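Local atomic coordinates of TBC1 domain family member 22A (Homo sapiens, PDB entry 2QFZ), a protein that probably acts as a GTPase-activating protein for Rab family GTPases, through the Rab-GAP TBC domain held in this chain. Residues R226-V231 and R291-I296; R248-L253 and F280-C285. All coordinates share one frame; numbering follows the deposited sequence.

Interaction 1: R226-V231 and R291-I296; sequences RIDEQV and RWRKEI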
loop_
_atom_site.group_PDB
_atom_site.type_symbol
_atom_site.label_atom_id
_atom_site.label_comp_id
_atom_site.label_asym_id
_atom_site.label_seq_id
_atom_site.Cartn_x
_atom_site.Cartn_y
_atom_site.Cartn_z
ATOM N N ARG A 226 -11.678 -17.878 -14.772
ATOM C CA ARG A 226 -12.255 -18.961 -13.954
ATOM C C ARG A 226 -13.409 -18.505 -13.047
ATOM O O ARG A 226 -14.351 -19.262 -12.838
ATOM C CB ARG A 226 -11.178 -19.653 -13.091
ATOM C CG ARG A 226 -10.069 -20.359 -13.869
ATOM C CD ARG A 226 -9.059 -21.018 -12.920
ATOM N N ILE A 227 -13.367 -17.297 -12.492
ATOM C CA ILE A 227 -14.415 -16.928 -11.538
ATOM C C ILE A 227 -15.584 -16.191 -12.150
ATOM O O ILE A 227 -16.674 -16.162 -11.556
ATOM C CB ILE A 227 -13.877 -16.125 -10.297
ATOM C CG1 ILE A 227 -13.297 -14.764 -10.707
ATOM C CG2 ILE A 227 -12.892 -16.971 -9.535
ATOM C CD1 ILE A 227 -13.547 -13.648 -9.716
ATOM N N ASP A 228 -15.358 -15.574 -13.310
ATOM C CA ASP A 228 -16.347 -14.726 -13.958
ATOM C C ASP A 228 -16.062 -14.654 -15.434
ATOM O O ASP A 228 -15.519 -13.670 -15.963
ATOM C CB ASP A 228 -16.349 -13.334 -13.339
ATOM C CG ASP A 228 -17.679 -12.650 -13.469
ATOM O OD1 ASP A 228 -18.393 -12.926 -14.448
ATOM O OD2 ASP A 228 -18.006 -11.818 -12.597
ATOM N N GLU A 229 -16.426 -15.732 -16.102
ATOM C CA GLU A 229 -16.070 -15.941 -17.471
ATOM C C GLU A 229 -16.859 -14.976 -18.327
ATOM O O GLU A 229 -16.406 -14.597 -19.385
ATOM C CB GLU A 229 -16.336 -17.406 -17.866
ATOM N N GLN A 230 -18.021 -14.538 -17.850
ATOM C CA GLN A 230 -18.819 -13.560 -18.587
ATOM C C GLN A 230 -18.115 -12.182 -18.649
ATOM O O GLN A 230 -17.969 -11.604 -19.730
ATOM C CB GLN A 230 -20.216 -13.448 -17.985
ATOM C CG GLN A 230 -21.208 -12.782 -18.890
ATOM C CD GLN A 230 -22.589 -12.632 -18.269
ATOM O OE1 GLN A 230 -22.860 -13.109 -17.156
ATOM N NE2 GLN A 230 -23.477 -11.954 -18.997
ATOM N N VAL A 231 -17.632 -11.685 -17.520
ATOM C CA VAL A 231 -16.790 -10.467 -17.522
ATOM C C VAL A 231 -15.527 -10.662 -18.418
ATOM O O VAL A 231 -15.230 -9.841 -19.257
ATOM C CB VAL A 231 -16.419 -10.033 -16.077
ATOM C CG1 VAL A 231 -15.330 -8.966 -16.091
ATOM C CG2 VAL A 231 -17.681 -9.545 -15.321
ATOM N N ARG A 291 -16.896 -6.683 -8.780
ATOM C CA ARG A 291 -17.778 -5.752 -8.067
ATOM C C ARG A 291 -18.596 -4.887 -9.047
ATOM O O ARG A 291 -19.771 -4.614 -8.795
ATOM C CB ARG A 291 -16.965 -4.890 -7.071
ATOM C CG ARG A 291 -17.605 -3.578 -6.564
ATOM C CD ARG A 291 -18.714 -3.776 -5.505
ATOM N NE ARG A 291 -19.313 -2.478 -5.148
ATOM C CZ ARG A 291 -20.272 -1.850 -5.844
ATOM N NH1 ARG A 291 -20.778 -2.380 -6.953
ATOM N NH2 ARG A 291 -20.740 -0.681 -5.429
ATOM N N TRP A 292 -18.012 -4.495 -10.183
ATOM C CA TRP A 292 -18.793 -3.703 -11.182
ATOM C C TRP A 292 -19.146 -4.495 -12.405
ATOM O O TRP A 292 -19.227 -3.952 -13.509
ATOM C CB TRP A 292 -18.050 -2.454 -11.579
ATOM C CG TRP A 292 -18.099 -1.415 -10.513
ATOM C CD1 TRP A 292 -19.136 -0.540 -10.239
ATOM C CD2 TRP A 292 -17.091 -1.141 -9.574
ATOM N NE1 TRP A 292 -18.812 0.258 -9.188
ATOM C CE2 TRP A 292 -17.558 -0.092 -8.752
ATOM C CE3 TRP A 292 -15.840 -1.688 -9.328
ATOM C CZ2 TRP A 292 -16.803 0.424 -7.726
ATOM C CZ3 TRP A 292 -15.101 -1.179 -8.328
ATOM C CH2 TRP A 292 -15.582 -0.136 -7.517
ATOM N N ARG A 293 -19.373 -5.784 -12.230
ATOM C CA ARG A 293 -19.656 -6.611 -13.348
ATOM C C ARG A 293 -20.871 -6.073 -14.141
ATOM O O ARG A 293 -20.872 -6.148 -15.369
ATOM C CB ARG A 293 -19.830 -8.070 -12.936
ATOM C CG ARG A 293 -20.972 -8.370 -11.990
ATOM C CD ARG A 293 -21.067 -9.890 -11.712
ATOM N NE ARG A 293 -20.860 -10.714 -12.907
ATOM C CZ ARG A 293 -21.802 -11.071 -13.792
ATOM N NH1 ARG A 293 -23.079 -10.695 -13.670
ATOM N NH2 ARG A 293 -21.454 -11.827 -14.828
ATOM N N LYS A 294 -21.864 -5.508 -13.439
ATOM C CA LYS A 294 -23.105 -4.990 -14.052
ATOM C C LYS A 294 -22.832 -3.824 -14.991
ATOM O O LYS A 294 -23.236 -3.844 -16.148
ATOM C CB LYS A 294 -24.087 -4.543 -12.940
ATOM C CG LYS A 294 -25.338 -3.728 -13.412
ATOM N N GLU A 295 -22.142 -2.806 -14.489
ATOM C CA GLU A 295 -21.717 -1.685 -15.312
ATOM C C GLU A 295 -20.724 -2.053 -16.461
ATOM O O GLU A 295 -20.761 -1.422 -17.501
ATOM C CB GLU A 295 -21.109 -0.597 -14.434
ATOM C CG GLU A 295 -22.090 0.048 -13.449
ATOM C CD GLU A 295 -22.069 -0.541 -12.037
ATOM O OE1 GLU A 295 -21.918 -1.776 -11.867
ATOM O OE2 GLU A 295 -22.222 0.262 -11.079
ATOM N N ILE A 296 -19.847 -3.046 -16.253
ATOM C CA ILE A 296 -18.938 -3.568 -17.288
ATOM C C ILE A 296 -19.707 -4.212 -18.447
ATOM O O ILE A 296 -19.510 -3.875 -19.593
ATOM C CB ILE A 296 -17.929 -4.641 -16.711
ATOM C CG1 ILE A 296 -16.859 -3.995 -15.842
ATOM C CG2 ILE A 296 -17.233 -5.457 -17.837
ATOM C CD1 ILE A 296 -16.031 -5.016 -15.007
#

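Interaction 2: R248-L253 and F280-C285; sequences RWMNNL and FHLYVC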
loop_
_atom_site.group_PDB
_atom_site.type_symbol
_atom_site.label_atom_id
_atom_site.label_comp_id
_atom_site.label_asym_id
_atom_site.label_seq_id
_atom_site.Cartn_x
_atom_site.Cartn_y
_atom_site.Cartn_z
ATOM N N ARG A 248 -1.691 -0.436 -13.608
ATOM C CA ARG A 248 -1.764 0.516 -12.488
ATOM C C ARG A 248 -2.263 -0.104 -11.170
ATOM O O ARG A 248 -1.850 0.285 -10.098
ATOM C CB ARG A 248 -2.626 1.699 -12.874
ATOM C CG ARG A 248 -2.204 2.990 -12.181
ATOM C CD ARG A 248 -2.864 4.184 -12.823
ATOM N NE ARG A 248 -4.296 4.191 -12.577
ATOM C CZ ARG A 248 -5.155 5.028 -13.166
ATOM N NH1 ARG A 248 -4.742 5.915 -14.070
ATOM N NH2 ARG A 248 -6.427 4.963 -12.873
ATOM N N TRP A 249 -3.162 -1.069 -11.254
ATOM C CA TRP A 249 -3.704 -1.718 -10.075
ATOM C C TRP A 249 -2.552 -2.466 -9.354
ATOM O O TRP A 249 -2.560 -2.560 -8.150
ATOM C CB TRP A 249 -4.820 -2.744 -10.462
ATOM C CG TRP A 249 -6.146 -2.165 -11.060
ATOM C CD1 TRP A 249 -6.357 -0.915 -11.496
ATOM C CD2 TRP A 249 -7.386 -2.877 -11.280
ATOM N NE1 TRP A 249 -7.639 -0.773 -11.983
ATOM C CE2 TRP A 249 -8.286 -1.978 -11.853
ATOM C CE3 TRP A 249 -7.824 -4.185 -10.993
ATOM C CZ2 TRP A 249 -9.582 -2.336 -12.195
ATOM C CZ3 TRP A 249 -9.136 -4.541 -11.313
ATOM C CH2 TRP A 249 -9.991 -3.619 -11.913
ATOM N N MET A 250 -1.618 -3.053 -10.108
ATOM C CA MET A 250 -0.481 -3.826 -9.509
ATOM C C MET A 250 0.672 -2.919 -9.094
ATOM O O MET A 250 1.180 -3.040 -8.003
ATOM C CB MET A 250 0.087 -4.857 -10.486
ATOM C CG MET A 250 -0.913 -5.911 -10.929
ATOM S SD MET A 250 -1.829 -6.638 -9.579
ATOM C CE MET A 250 -2.959 -7.700 -10.470
ATOM N N ASN A 251 1.052 -2.024 -9.999
ATOM C CA ASN A 251 2.157 -1.073 -9.846
ATOM C C ASN A 251 1.993 -0.116 -8.653
ATOM O O ASN A 251 2.963 0.181 -7.931
ATOM C CB ASN A 251 2.273 -0.259 -11.150
ATOM C CG ASN A 251 3.562 0.533 -11.231
ATOM O OD1 ASN A 251 4.669 -0.052 -11.319
ATOM N ND2 ASN A 251 3.434 1.867 -11.216
ATOM N N ASN A 252 0.752 0.346 -8.458
ATOM C CA ASN A 252 0.395 1.297 -7.409
ATOM C C ASN A 252 -0.397 0.671 -6.244
ATOM O O ASN A 252 -0.894 1.408 -5.375
ATOM C CB ASN A 252 -0.441 2.451 -8.011
ATOM C CG ASN A 252 0.359 3.311 -9.025
ATOM O OD1 ASN A 252 0.711 2.858 -10.125
ATOM N ND2 ASN A 252 0.624 4.561 -8.653
ATOM N N LEU A 253 -0.576 -0.661 -6.275
ATOM C CA LEU A 253 -1.328 -1.420 -5.251
ATOM C C LEU A 253 -2.747 -0.855 -4.998
ATOM O O LEU A 253 -3.181 -0.724 -3.856
ATOM C CB LEU A 253 -0.554 -1.565 -3.940
ATOM C CG LEU A 253 0.685 -2.477 -4.028
ATOM C CD1 LEU A 253 1.334 -2.513 -2.672
ATOM C CD2 LEU A 253 0.385 -3.931 -4.498
ATOM N N PHE A 280 -2.236 -12.193 -1.872
ATOM C CA PHE A 280 -3.627 -11.794 -1.587
ATOM C C PHE A 280 -4.119 -10.627 -2.460
ATOM O O PHE A 280 -5.269 -10.628 -2.854
ATOM C CB PHE A 280 -3.857 -11.481 -0.118
ATOM C CG PHE A 280 -5.304 -11.506 0.287
ATOM C CD1 PHE A 280 -6.121 -12.594 -0.038
ATOM C CD2 PHE A 280 -5.868 -10.436 0.966
ATOM C CE1 PHE A 280 -7.468 -12.616 0.311
ATOM C CE2 PHE A 280 -7.221 -10.464 1.354
ATOM C CZ PHE A 280 -8.003 -11.560 1.031
ATOM N N HIS A 281 -3.243 -9.660 -2.745
ATOM C CA HIS A 281 -3.544 -8.551 -3.646
ATOM C C HIS A 281 -4.196 -8.966 -4.952
ATOM O O HIS A 281 -5.127 -8.295 -5.429
ATOM C CB HIS A 281 -2.292 -7.670 -3.921
ATOM C CG HIS A 281 -2.582 -6.462 -4.761
ATOM N ND1 HIS A 281 -3.403 -5.447 -4.332
ATOM C CD2 HIS A 281 -2.171 -6.111 -6.005
ATOM C CE1 HIS A 281 -3.542 -4.555 -5.295
ATOM N NE2 HIS A 281 -2.796 -4.926 -6.320
ATOM N N LEU A 282 -3.707 -10.044 -5.563
ATOM C CA LEU A 282 -4.319 -10.586 -6.779
ATOM C C LEU A 282 -5.828 -10.825 -6.645
ATOM O O LEU A 282 -6.586 -10.463 -7.504
ATOM C CB LEU A 282 -3.670 -11.911 -7.171
ATOM C CG LEU A 282 -2.185 -11.969 -7.488
ATOM C CD1 LEU A 282 -1.931 -13.118 -8.444
ATOM C CD2 LEU A 282 -1.668 -10.665 -8.084
ATOM N N TYR A 283 -6.235 -11.444 -5.542
ATOM C CA TYR A 283 -7.638 -11.781 -5.282
ATOM C C TYR A 283 -8.467 -10.567 -4.991
ATOM O O TYR A 283 -9.629 -10.590 -5.281
ATOM C CB TYR A 283 -7.745 -12.754 -4.104
ATOM C CG TYR A 283 -7.074 -14.030 -4.421
ATOM C CD1 TYR A 283 -7.711 -15.012 -5.193
ATOM C CD2 TYR A 283 -5.785 -14.255 -4.017
ATOM C CE1 TYR A 283 -7.042 -16.219 -5.541
ATOM C CE2 TYR A 283 -5.118 -15.450 -4.351
ATOM C CZ TYR A 283 -5.757 -16.409 -5.108
ATOM O OH TYR A 283 -5.093 -17.577 -5.388
ATOM N N VAL A 284 -7.872 -9.538 -4.369
ATOM C CA VAL A 284 -8.541 -8.262 -4.165
ATOM C C VAL A 284 -8.799 -7.592 -5.526
ATOM O O VAL A 284 -9.886 -6.997 -5.756
ATOM C CB VAL A 284 -7.747 -7.328 -3.176
ATOM C CG1 VAL A 284 -8.386 -5.919 -3.096
ATOM C CG2 VAL A 284 -7.680 -7.969 -1.793
ATOM N N CYS A 285 -7.816 -7.683 -6.428
ATOM C CA CYS A 285 -7.984 -7.145 -7.772
ATOM C C CYS A 285 -9.145 -7.852 -8.540
ATOM O O CYS A 285 -9.915 -7.206 -9.242
ATOM C CB CYS A 285 -6.669 -7.208 -8.560
ATOM S SG CYS A 285 -5.469 -5.874 -8.104
#

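Interaction 1: R226-V231 and R291-I296
Arg293 reaches from the first turn of helix 293-298 to the start of helix 229-237 and meets Asp228 side-on. The carboxylate and guanidinium planes are only 15° apart, so the two groups are nearly coplanar and meet edge to edge. NE of Arg293 gives its hydrogen to OD2 of Asp228 at 3.1 Å, and NH2 of Arg293 gives one to OD1 of Asp228 at 3.3 Å. Two nitrogens each take one oxygen, so the salt bridge is two-pronged, and both oxygens use their syn lone pairs. The arginine gets there with CG in the crowded position between backbone N and carbonyl carbon (chi1 62°) and a bend at chi3. Gln230 comes in differently. Its extended chain crosses the arginine at about a right angle, and OE1 of Gln230 accepts from NH2 of Arg293 at 3.0 Å. That nitrogen lies above the amide carbonyl plane, while OE1 sits in the guanidinium plane.

The acceptor side is a helix N-terminus in the all-helical TBC domain. Asp228 is the N-cap of helix 229-237, just after helix 211-227, and its OD1 also takes a weak capping bond from Val231 N at 3.4 Å. The cap and the salt bridge thus share one carboxylate, whose negative charge is probably steadied by both. An alanine in place of Arg293 would lose all three side-chain hydrogen bonds and would probably loosen the hold between the two helix starts.

Beside the polar group, CG2 of Val231 packs on CB of Arg293 at 3.5 Å. CG1 of Val231 points to CD1 of Ile296, 4.2 Å away, with the two side chains crossing at about a right angle. Ile296 also touches Leu289 of helix 276-291 and Leu309 of helix 302-309.

Interaction 2: R248-L253 and F280-C285
Two helices of the all-helical Rab-GAP TBC domain pack here in its buried core. The end of helix 242-251 and the turn after it lie against the middle of helix 276-291. All six touching residues are buried.

One hydrogen bond joins the segments. NE2 of His281 donates to the backbone O of Trp249 at 3.0 Å, with an N-H...O angle of 147°. The oxygen lies near the imidazole plane, but NE2 stands above the carbonyl plane of Trp249. The histidine reaches across with CG anti to its backbone N (chi1 -176°). Its other nitrogen, ND1, is hydrogen-bonded to the hydroxyl of Tyr270 on helix 260-270. Both ring nitrogens are therefore satisfied, and the two bonds would fix the rotation of the ring.

The ring contacts differ in direction. CD2 of Leu253 sits over the centre of one imidazole face in a CH-pi contact. Leu253 has positive phi, in the turn that leaves the helix. SD of Met250 comes to the edge of the same ring, 3.6 Å from CD2 of His281. Cys285 makes a second sulfur-aromatic contact, with its SG at the edge of the Trp249 six-membered ring. The indole is also met edge-to-face by Phe245 and Phe288.

Apolar contacts surround the sulfurs. Met250 is bent at chi2 (-48°), and its CE lies 4.0 Å from CD2 of Leu282. CE of Met250 is also 3.9 Å from SG of Cys285. Ile213 and Val217 of helix 211-227 also touch Met250. SG of Cys285 lies 4.0 Å from CB of Trp249.

A polar atom meets the indole edge: the backbone O of Cys285 lies near the ring plane, 3.5 Å from CZ3 of Trp249.

In the fold
Interaction 2 is nested inside the chain loop that interaction 1 closes. Their centres are about 17 Å apart, their nearest atoms about 7 Å. Helix 229-237 leads into helix 242-251, and helix 276-291 into helix 293-298, so the outer two helices meet in interaction 1 and the inner two in interaction 2. The centre of interaction 2, which is buried, lies about 9 Å from the chain centre; that of interaction 1, partly buried with Gln230 exposed, about 25 Å. Phe288 of helix 276-291 meets Trp249 and Trp292 edge-to-face, bridging one segment of each contact. Asn251 bonds the backbone O of Gln148, probably the glutamine finger of TBC domains, which puts segment 248-253 beside the presumed catalytic site.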